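Local coordinates for protein probable chitinase (Chromobacterium violaceum, PDB 5JH8) that probably binds chitin and cleaves it, as a member of glycosyl hydrolase family 18 built on a TIM barrel, at residues S144-S149 with P156-Y161; V28-Y33 with P47-A52; G215-G220 with W272-R277; S87-A92 with S124-V129. All coordinates share one frame; numbering follows the deposited sequence. Where two conformers were deposited one is given.

Contact 1: S144-S149 with P156-Y161; sequences SVPAFS and PANYGY
Pro146 and Phe148 meet Tyr161 and Asn158 where strand 142-146 of the TIM barrel runs out into the loop that leads to helix 163-169. Two CH-pi contacts carry the join, one in each direction. Pro146 crosses the Tyr161 side chain at about a right angle and sets CD over the middle of its ring, 3.5 Å from the centroid and almost on the ring normal, while Pro146 CG comes down nearer the rim by CE2. In the second, Asn158 CB sits over the centre of the Phe148 ring, and the amide runs out from there over the CG-CD2 side, with ND2 by Phe148 CB and its plane only 16° from the aromatic one. Phe148 is turned to receive it, with CG held between the backbone N and the carbonyl carbon (chi1 56°). Asn158 ND2 is held from outside by Asp152 O, which should help to fix the amide's rotation, and Tyr161 OH is anchored on Phe112 O. A type I turn from Asn158 to Tyr161, closed by Tyr161 N to Asn158 O at 3.0 Å, brings the two partners round to the same strand end. Tyr161 O lies at the Phe148 ring edge, 3.8 Å from CZ.

Contact 2: V28-Y33 with P47-A52; sequences VAVDFY and PAPNDA
The second parallel strand of the TIM barrel, 27-35, is joined here to the start of the helix that follows it, 50-58, through Pro49, the N-cap residue, packed on Val30, Phe32 and Tyr33. Pro49 lies over one face of the Phe32 ring: CB is above the ring centre, 3.9 Å from the centroid, and CG leans back over Phe32 CG at 3.6 Å. The two side chains slide past each other in opposite directions. From beside them Val30 presents CG1, which chi1 of 180° puts anti to the backbone N, and it touches Pro49 CG at 3.6 Å. Tyr33 approaches tip to tip, its OH 3.4 Å from the same Pro49 CG, so this one ring carbon is gripped from three residues. Pro47 contributes its backbone instead, O lying 3.4 Å from Phe32 CD2.

A water joins the two segments at Tyr33 OH: it lies in the plane of the phenol ring, 2.7 Å from that hydroxyl, and donates to Asn50 OD1. Phe32 also meets the ring of Tyr8 from strand 3-8. The direct contacts are van der Waals, proline carbons against Val30, the Phe32 face and the Tyr33 hydroxyl, with Pro47 O near the Phe32 ring, so the join should depend on shape and close packing, with a water bridge as a polar link.

Contact 3: G215-G220 with W272-R277; sequences GIPAYG and WTENAR. With 6KY ((2S)-2-(dimethylamino)-4-(methylselanyl)butanoic acid), chain E.
Pro217, which packs on Glu274 across the contact, also covers one face of the Tyr219 ring: its CB stands 3.3 Å above the plane, offset toward the rim. The bound dimethylamino acid 6KY comes at that ring obliquely with methyl CN1, 3.6 Å from CZ, and CN2 lies 3.2 Å from OH. The phenol is hydrogen-bonded to Asp179, whose other carboxylate oxygen binds the ligand, and the ring meets Tyr221 edge-to-face. Tyr219 points its CB away from the 272-277 segment, and its ring reaches the ligand.

On the backbone side, strand 212-222 runs antiparallel to strand 268-273, consistent with the alpha+beta insertion that many family 18 chitinases carry between the seventh barrel strand and its following helix. Gly220 lets the chains come very close: its CA is 3.2 Å from Trp272 O in a CA-H...O contact, and Thr273 CB packs against the same CA at 3.8 Å. Glu274 then bends back at chi2 (-61°) and crosses Pro217 at about a right angle, OE2 resting 3.7 Å from the proline CG. A water donates both to OE2, at 2.8 Å, and to Tyr219 O. The other oxygen, OE1, accepts from Ser278 OG and forms a salt bridge with Lys282.

Both carboxylate oxygens thus have partners, and the negative charge is probably balanced by the lysine. Through the water, this buried acid is coupled to the backbone of a pocket tyrosine.

Contact 4: S87-A92 with S124-V129; sequences SAQSQA and SHFIQV
Gln89, in the first turn of helix 89-96, comes within 6.6 Å of Phe126 of helix 120-135, CA to CA, and these two neighbouring helices belong to the outer layer of the TIM barrel. Gln89 does most of the reaching. CG is anti to the backbone N (chi1 -164°) and the chain stays extended beyond it, which carries the amide across to the other helix. There NE2 donates to His125 ND1, nearly straight at 164°, which implies that ND1 is probably unprotonated here. The two side chains cross at about a right angle, with the amide and imidazole planes 39° apart, and the donor lies out of the imidazole plane while ND1 stays close to the amide plane. NE2 is gripped a second time, weakly, by Ser85 O of the preceding helix.

On its way across, Gln89 CG passes the edge of the Phe126 ring, 3.9 Å from CD1, and one turn further along Ala92 CB touches CE1 of the same ring. Phe126 also packs on Val84, Val93 and Leu96, between the two helices and helix 78-85. Val129 CG2 lies 3.6 Å from Gln89 OE1 and also stands 3.6 Å above the His125 ring plane, offset toward the rim.

From the N terminus the contacts come in series, each loop closed before the next opens, so none nest or cross. Contact 2 closes first, bringing the start of helix 50-58 back to strand 27-35. Contact 4 follows on the barrel's outside, closing a loop that includes strand 107-111 and joining two helices. Strand 142-146 comes directly after helix 120-135, and contact 1 folds its exit loop back within a few residues. Contact 3 spans the longest separation, 51 residues, and ties the inserted strands to strand 212-222. Contacts 1, 2 and 3 all involve barrel strands, whereas contact 4, with its centre about 35 Å from that of contact 3, stays in the helical layer.

Contact 1: S144-S149 with P156-Y161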
# COMPACT_ATOMS: atom_id res chain seq x y z
N SER A 144 3.50 -6.08 3.02
CA SER A 144 2.90 -4.78 3.28
C SER A 144 2.74 -4.60 4.78
O SER A 144 2.23 -5.49 5.47
CB SER A 144 1.54 -4.67 2.58
OG SER A 144 1.68 -4.77 1.17
N VAL A 145 3.24 -3.49 5.30
CA VAL A 145 3.13 -3.23 6.74
C VAL A 145 2.56 -1.85 6.97
O VAL A 145 2.73 -0.95 6.13
CB VAL A 145 4.48 -3.38 7.46
CG1 VAL A 145 5.01 -4.77 7.30
CG2 VAL A 145 5.46 -2.35 6.96
N PRO A 146 1.91 -1.64 8.10
CA PRO A 146 1.48 -0.29 8.47
C PRO A 146 2.69 0.59 8.73
O PRO A 146 3.75 0.12 9.15
CB PRO A 146 0.66 -0.51 9.76
CG PRO A 146 0.39 -1.95 9.83
CD PRO A 146 1.46 -2.65 9.09
N ALA A 147 2.50 1.89 8.52
CA ALA A 147 3.54 2.90 8.66
C ALA A 147 3.43 3.52 10.04
O ALA A 147 2.37 4.04 10.42
CB ALA A 147 3.36 3.97 7.60
N PHE A 148 4.54 3.47 10.79
CA PHE A 148 4.58 4.02 12.14
C PHE A 148 6.03 4.25 12.54
O PHE A 148 6.96 3.81 11.86
CB PHE A 148 3.86 3.12 13.16
CG PHE A 148 4.38 1.70 13.21
CD1 PHE A 148 5.43 1.36 14.03
CD2 PHE A 148 3.80 0.71 12.44
CE1 PHE A 148 5.91 0.08 14.07
CE2 PHE A 148 4.25 -0.58 12.49
CZ PHE A 148 5.32 -0.90 13.30
N SER A 149 6.21 4.97 13.64
CA SER A 149 7.54 5.22 14.18
C SER A 149 7.59 4.78 15.64
O SER A 149 6.67 4.13 16.13
CB SER A 149 7.94 6.71 14.02
OG SER A 149 7.12 7.59 14.76
N PRO A 156 -1.51 -1.27 19.99
CA PRO A 156 -2.08 -2.58 19.61
C PRO A 156 -2.18 -2.82 18.11
O PRO A 156 -2.16 -3.97 17.67
CB PRO A 156 -3.47 -2.57 20.27
CG PRO A 156 -3.34 -1.62 21.37
CD PRO A 156 -2.36 -0.58 20.99
N ALA A 157 -2.33 -1.77 17.31
CA ALA A 157 -2.45 -1.92 15.87
C ALA A 157 -1.11 -2.22 15.20
O ALA A 157 -1.10 -2.73 14.08
CB ALA A 157 -3.03 -0.65 15.24
N ASN A 158 -0.00 -1.90 15.86
CA ASN A 158 1.31 -1.94 15.25
C ASN A 158 2.25 -2.98 15.84
O ASN A 158 3.20 -3.39 15.16
CB ASN A 158 1.97 -0.56 15.38
CG ASN A 158 1.21 0.52 14.67
OD1 ASN A 158 0.61 0.26 13.64
ND2 ASN A 158 1.24 1.74 15.21
N TYR A 159 2.02 -3.42 17.08
CA TYR A 159 2.99 -4.28 17.74
C TYR A 159 3.12 -5.64 17.05
O TYR A 159 4.16 -6.30 17.19
CB TYR A 159 2.64 -4.45 19.23
CG TYR A 159 3.73 -5.17 20.00
CD1 TYR A 159 4.94 -4.55 20.26
CD2 TYR A 159 3.55 -6.46 20.46
CE1 TYR A 159 5.94 -5.19 20.94
CE2 TYR A 159 4.54 -7.12 21.16
CZ TYR A 159 5.73 -6.48 21.39
OH TYR A 159 6.74 -7.11 22.09
N GLY A 160 2.11 -6.08 16.30
CA GLY A 160 2.25 -7.33 15.57
C GLY A 160 3.30 -7.30 14.48
O GLY A 160 3.64 -8.36 13.95
N TYR A 161 3.80 -6.11 14.12
CA TYR A 161 4.73 -5.93 13.01
C TYR A 161 6.12 -5.58 13.54
O TYR A 161 6.37 -4.46 13.99
CB TYR A 161 4.22 -4.86 12.05
CG TYR A 161 2.85 -5.20 11.51
CD1 TYR A 161 2.71 -6.01 10.39
CD2 TYR A 161 1.70 -4.76 12.14
CE1 TYR A 161 1.48 -6.34 9.89
CE2 TYR A 161 0.45 -5.10 11.67
CZ TYR A 161 0.33 -5.88 10.53
OH TYR A 161 -0.93 -6.20 10.09

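Contact 2: V28-Y33 with P47-A52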
# COMPACT_ATOMS: atom_id res chain seq x y z
N VAL A 28 3.99 -4.83 -10.36
CA VAL A 28 2.57 -4.70 -10.01
C VAL A 28 2.21 -5.71 -8.94
O VAL A 28 2.54 -6.89 -9.06
CB VAL A 28 1.67 -4.91 -11.24
CG1 VAL A 28 0.20 -4.82 -10.87
CG2 VAL A 28 2.00 -3.90 -12.31
N ALA A 29 1.51 -5.23 -7.92
CA ALA A 29 0.87 -6.08 -6.93
C ALA A 29 -0.56 -6.36 -7.38
O ALA A 29 -1.37 -5.44 -7.48
CB ALA A 29 0.89 -5.40 -5.58
N VAL A 30 -0.84 -7.63 -7.67
CA VAL A 30 -2.13 -8.05 -8.21
C VAL A 30 -2.99 -8.45 -7.02
O VAL A 30 -2.89 -9.56 -6.49
CB VAL A 30 -1.97 -9.18 -9.23
CG1 VAL A 30 -3.30 -9.60 -9.77
CG2 VAL A 30 -1.06 -8.73 -10.38
N ASP A 31 -3.81 -7.49 -6.57
CA ASP A 31 -4.56 -7.55 -5.31
C ASP A 31 -5.95 -8.16 -5.55
O ASP A 31 -6.97 -7.47 -5.53
CB ASP A 31 -4.66 -6.14 -4.73
CG ASP A 31 -5.52 -6.05 -3.50
OD1 ASP A 31 -5.24 -6.81 -2.55
OD2 ASP A 31 -6.44 -5.21 -3.46
N PHE A 32 -5.95 -9.47 -5.80
CA PHE A 32 -7.16 -10.18 -6.18
C PHE A 32 -7.39 -11.46 -5.40
O PHE A 32 -8.26 -12.25 -5.78
CB PHE A 32 -7.17 -10.46 -7.70
CG PHE A 32 -7.70 -9.31 -8.51
CD1 PHE A 32 -6.98 -8.15 -8.69
CD2 PHE A 32 -8.96 -9.40 -9.07
CE1 PHE A 32 -7.50 -7.09 -9.40
CE2 PHE A 32 -9.48 -8.35 -9.78
CZ PHE A 32 -8.75 -7.20 -9.95
N TYR A 33 -6.67 -11.67 -4.29
CA TYR A 33 -6.61 -12.98 -3.67
C TYR A 33 -6.71 -12.88 -2.16
O TYR A 33 -6.13 -11.97 -1.54
CB TYR A 33 -5.31 -13.69 -4.06
CG TYR A 33 -5.05 -13.63 -5.56
CD1 TYR A 33 -5.75 -14.43 -6.44
CD2 TYR A 33 -4.13 -12.72 -6.09
CE1 TYR A 33 -5.53 -14.36 -7.79
CE2 TYR A 33 -3.92 -12.64 -7.44
CZ TYR A 33 -4.62 -13.45 -8.29
OH TYR A 33 -4.36 -13.38 -9.65
N PRO A 47 -13.59 -11.07 -10.35
CA PRO A 47 -13.16 -11.97 -11.42
C PRO A 47 -11.64 -12.10 -11.49
O PRO A 47 -10.91 -11.13 -11.28
CB PRO A 47 -13.71 -11.31 -12.68
CG PRO A 47 -14.86 -10.53 -12.21
CD PRO A 47 -14.46 -10.00 -10.87
N ALA A 48 -11.18 -13.29 -11.81
CA ALA A 48 -9.75 -13.55 -11.87
C ALA A 48 -9.08 -12.62 -12.87
O ALA A 48 -9.57 -12.48 -14.00
CB ALA A 48 -9.50 -15.00 -12.28
N PRO A 49 -7.96 -11.98 -12.51
CA PRO A 49 -7.33 -10.97 -13.35
C PRO A 49 -6.37 -11.58 -14.38
O PRO A 49 -5.22 -11.16 -14.53
CB PRO A 49 -6.63 -10.09 -12.32
CG PRO A 49 -6.19 -11.07 -11.30
CD PRO A 49 -7.33 -12.05 -11.18
N ASN A 50 -6.84 -12.60 -15.10
CA ASN A 50 -5.93 -13.34 -15.96
C ASN A 50 -5.47 -12.50 -17.15
O ASN A 50 -4.34 -12.67 -17.63
CB ASN A 50 -6.57 -14.66 -16.36
CG ASN A 50 -6.84 -15.55 -15.14
OD1 ASN A 50 -6.05 -15.55 -14.19
ND2 ASN A 50 -7.98 -16.25 -15.14
N ASP A 51 -6.31 -11.57 -17.59
CA ASP A 51 -5.96 -10.62 -18.63
C ASP A 51 -4.83 -9.69 -18.19
O ASP A 51 -3.91 -9.41 -18.97
CB ASP A 51 -7.22 -9.82 -19.01
CG ASP A 51 -8.01 -9.22 -17.80
OD1 ASP A 51 -7.63 -9.40 -16.63
OD2 ASP A 51 -9.04 -8.56 -18.06
N ALA A 52 -4.91 -9.18 -16.97
CA ALA A 52 -3.88 -8.31 -16.43
C ALA A 52 -2.55 -9.05 -16.31
O ALA A 52 -1.48 -8.51 -16.65
CB ALA A 52 -4.32 -7.76 -15.08
O HOH W 1 -5.58 -15.25 -11.20

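Contact 3: G215-G220 with W272-R277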
# COMPACT_ATOMS: atom_id res chain seq x y z
N GLY A 215 5.12 4.49 0.42
CA GLY A 215 3.79 4.42 -0.17
C GLY A 215 3.24 5.81 -0.41
O GLY A 215 3.33 6.69 0.46
N ILE A 216 2.64 5.99 -1.58
CA ILE A 216 2.07 7.28 -1.98
C ILE A 216 0.64 7.04 -2.44
O ILE A 216 0.40 6.19 -3.30
CB ILE A 216 2.88 7.95 -3.11
CG1 ILE A 216 4.35 8.04 -2.72
CG2 ILE A 216 2.27 9.30 -3.45
CD1 ILE A 216 5.25 8.57 -3.84
N PRO A 217 -0.33 7.75 -1.87
CA PRO A 217 -1.73 7.55 -2.26
C PRO A 217 -2.09 8.36 -3.49
O PRO A 217 -1.69 9.52 -3.64
CB PRO A 217 -2.49 8.07 -1.03
CG PRO A 217 -1.62 9.24 -0.55
CD PRO A 217 -0.19 8.77 -0.79
N ALA A 218 -2.90 7.76 -4.35
CA ALA A 218 -3.57 8.45 -5.45
C ALA A 218 -4.97 8.88 -5.06
O ALA A 218 -5.91 8.83 -5.85
CB ALA A 218 -3.58 7.58 -6.70
N TYR A 219 -5.10 9.31 -3.81
CA TYR A 219 -6.39 9.69 -3.24
C TYR A 219 -6.11 10.56 -2.02
O TYR A 219 -4.98 10.63 -1.50
CB TYR A 219 -7.25 8.46 -2.84
CG TYR A 219 -6.64 7.67 -1.70
CD1 TYR A 219 -5.72 6.65 -1.92
CD2 TYR A 219 -6.97 7.97 -0.40
CE1 TYR A 219 -5.12 5.99 -0.89
CE2 TYR A 219 -6.36 7.32 0.66
CZ TYR A 219 -5.44 6.33 0.42
OH TYR A 219 -4.80 5.66 1.43
N GLY A 220 -7.19 11.19 -1.55
CA GLY A 220 -7.27 11.79 -0.24
C GLY A 220 -8.63 11.50 0.34
O GLY A 220 -9.34 10.62 -0.16
N TRP A 272 -8.34 16.68 2.64
CA TRP A 272 -6.88 16.59 2.62
C TRP A 272 -6.49 15.62 1.51
O TRP A 272 -7.02 14.50 1.46
CB TRP A 272 -6.33 16.10 3.95
CG TRP A 272 -6.32 17.14 5.02
CD1 TRP A 272 -7.32 17.39 5.92
CD2 TRP A 272 -5.27 18.07 5.31
NE1 TRP A 272 -6.95 18.40 6.77
CE2 TRP A 272 -5.70 18.84 6.41
CE3 TRP A 272 -4.03 18.32 4.76
CZ2 TRP A 272 -4.91 19.87 6.95
CZ3 TRP A 272 -3.26 19.32 5.29
CH2 TRP A 272 -3.69 20.08 6.38
N THR A 273 -5.58 16.04 0.64
CA THR A 273 -5.16 15.21 -0.48
C THR A 273 -3.77 15.64 -0.92
O THR A 273 -3.05 16.36 -0.21
CB THR A 273 -6.21 15.23 -1.60
OG1 THR A 273 -5.89 14.20 -2.54
CG2 THR A 273 -6.30 16.59 -2.26
N GLU A 274 -3.39 15.16 -2.10
CA GLU A 274 -2.08 15.38 -2.71
C GLU A 274 -2.21 16.32 -3.90
O GLU A 274 -3.30 16.52 -4.45
CB GLU A 274 -1.47 14.06 -3.24
CG GLU A 274 -1.39 12.91 -2.23
CD GLU A 274 -0.54 13.24 -1.03
OE1 GLU A 274 0.52 13.89 -1.20
OE2 GLU A 274 -0.94 12.85 0.10
N ASN A 275 -1.08 16.90 -4.30
CA ASN A 275 -0.97 17.53 -5.61
C ASN A 275 0.33 17.08 -6.27
O ASN A 275 1.01 16.20 -5.76
CB ASN A 275 -1.13 19.06 -5.53
CG ASN A 275 0.04 19.75 -4.86
OD1 ASN A 275 1.00 19.12 -4.44
ND2 ASN A 275 -0.06 21.07 -4.73
N ALA A 276 0.69 17.65 -7.41
CA ALA A 276 1.88 17.18 -8.10
C ALA A 276 3.13 17.45 -7.28
O ALA A 276 4.06 16.63 -7.27
CB ALA A 276 1.97 17.82 -9.49
N ARG A 277 3.20 18.61 -6.62
CA ARG A 277 4.36 18.91 -5.79
C ARG A 277 4.53 17.88 -4.68
O ARG A 277 5.65 17.44 -4.40
CB ARG A 277 4.22 20.30 -5.17
CG ARG A 277 5.51 20.75 -4.47
CD ARG A 277 5.39 22.15 -3.80
NE ARG A 277 4.86 23.10 -4.75
CZ ARG A 277 3.62 23.55 -4.77
NH1 ARG A 277 2.76 23.32 -3.77
NH2 ARG A 277 3.22 24.27 -5.80
N 6KY E . -6.55 2.79 2.19
CA 6KY E . -7.16 1.58 2.84
C 6KY E . -7.24 0.45 1.84
O 6KY E . -8.00 0.54 0.88
CB 6KY E . -8.54 1.85 3.46
CG 6KY E . -8.46 2.88 4.61
SE 6KY E . -10.16 3.17 5.54
CE 6KY E . -11.00 4.25 4.16
CN1 6KY E . -7.44 3.49 1.24
CN2 6KY E . -5.28 2.49 1.49
O HOH W 2 -3.66 12.32 0.40

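Contact 4: S87-A92 with S124-V129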
# COMPACT_ATOMS: atom_id res chain seq x y z
N SER A 87 -0.90 -22.87 13.07
CA SER A 87 -1.34 -24.23 12.78
C SER A 87 -1.33 -24.56 11.29
O SER A 87 -1.11 -25.72 10.93
CB SER A 87 -2.73 -24.45 13.37
OG SER A 87 -3.66 -23.49 12.89
N ALA A 88 -1.58 -23.58 10.43
CA ALA A 88 -1.65 -23.81 8.99
C ALA A 88 -0.42 -23.28 8.27
O ALA A 88 -0.45 -23.10 7.05
CB ALA A 88 -2.92 -23.21 8.39
N GLN A 89 0.68 -23.07 9.00
CA GLN A 89 1.84 -22.45 8.38
C GLN A 89 2.39 -23.30 7.25
O GLN A 89 2.74 -22.78 6.20
CB GLN A 89 2.91 -22.17 9.42
CG GLN A 89 3.96 -21.20 8.95
CD GLN A 89 5.13 -21.11 9.91
OE1 GLN A 89 6.08 -21.88 9.82
NE2 GLN A 89 5.06 -20.16 10.85
N SER A 90 2.52 -24.61 7.46
CA SER A 90 3.17 -25.41 6.42
C SER A 90 2.34 -25.45 5.15
O SER A 90 2.88 -25.44 4.04
CB SER A 90 3.47 -26.83 6.93
OG SER A 90 2.29 -27.45 7.38
N GLN A 91 1.02 -25.54 5.30
CA GLN A 91 0.13 -25.49 4.15
C GLN A 91 0.20 -24.13 3.46
O GLN A 91 0.31 -24.05 2.24
CB GLN A 91 -1.30 -25.80 4.61
CG GLN A 91 -1.50 -27.20 5.13
CD GLN A 91 -1.26 -27.34 6.62
OE1 GLN A 91 -0.68 -26.47 7.27
NE2 GLN A 91 -1.70 -28.45 7.16
N ALA A 92 0.12 -23.06 4.25
CA ALA A 92 0.11 -21.72 3.66
C ALA A 92 1.38 -21.44 2.90
O ALA A 92 1.33 -20.86 1.81
CB ALA A 92 -0.09 -20.68 4.76
N SER A 124 6.27 -12.96 12.32
CA SER A 124 7.66 -12.87 11.89
C SER A 124 8.16 -14.23 11.44
O SER A 124 8.86 -14.33 10.43
CB SER A 124 8.52 -12.37 13.04
OG SER A 124 8.16 -11.04 13.35
N HIS A 125 7.82 -15.27 12.20
CA HIS A 125 8.28 -16.61 11.87
C HIS A 125 7.68 -17.09 10.56
O HIS A 125 8.38 -17.63 9.70
CB HIS A 125 7.97 -17.59 13.01
CG HIS A 125 8.47 -18.97 12.75
ND1 HIS A 125 7.63 -20.01 12.43
CD2 HIS A 125 9.72 -19.47 12.70
CE1 HIS A 125 8.33 -21.10 12.24
NE2 HIS A 125 9.61 -20.81 12.40
N PHE A 126 6.38 -16.85 10.36
CA PHE A 126 5.73 -17.19 9.09
C PHE A 126 6.45 -16.54 7.92
O PHE A 126 6.73 -17.19 6.91
CB PHE A 126 4.26 -16.78 9.15
CG PHE A 126 3.56 -16.75 7.80
CD1 PHE A 126 3.40 -17.89 7.05
CD2 PHE A 126 3.06 -15.56 7.29
CE1 PHE A 126 2.76 -17.83 5.82
CE2 PHE A 126 2.42 -15.51 6.08
CZ PHE A 126 2.27 -16.64 5.34
N ILE A 127 6.76 -15.25 8.05
CA ILE A 127 7.43 -14.52 6.98
C ILE A 127 8.85 -15.03 6.77
O ILE A 127 9.32 -15.12 5.63
CB ILE A 127 7.35 -13.01 7.28
CG1 ILE A 127 5.89 -12.53 7.16
CG2 ILE A 127 8.28 -12.22 6.37
CD1 ILE A 127 5.21 -12.81 5.83
N GLN A 128 9.55 -15.41 7.84
CA GLN A 128 10.87 -16.02 7.69
C GLN A 128 10.80 -17.31 6.87
O GLN A 128 11.60 -17.52 5.94
CB GLN A 128 11.45 -16.33 9.07
CG GLN A 128 11.89 -15.10 9.84
CD GLN A 128 12.15 -15.38 11.32
OE1 GLN A 128 11.81 -16.44 11.84
NE2 GLN A 128 12.74 -14.41 12.00
N VAL A 129 9.88 -18.19 7.23
CA VAL A 129 9.74 -19.47 6.54
C VAL A 129 9.30 -19.25 5.10
O VAL A 129 9.83 -19.88 4.17
CB VAL A 129 8.77 -20.38 7.31
CG1 VAL A 129 8.49 -21.67 6.55
CG2 VAL A 129 9.31 -20.68 8.69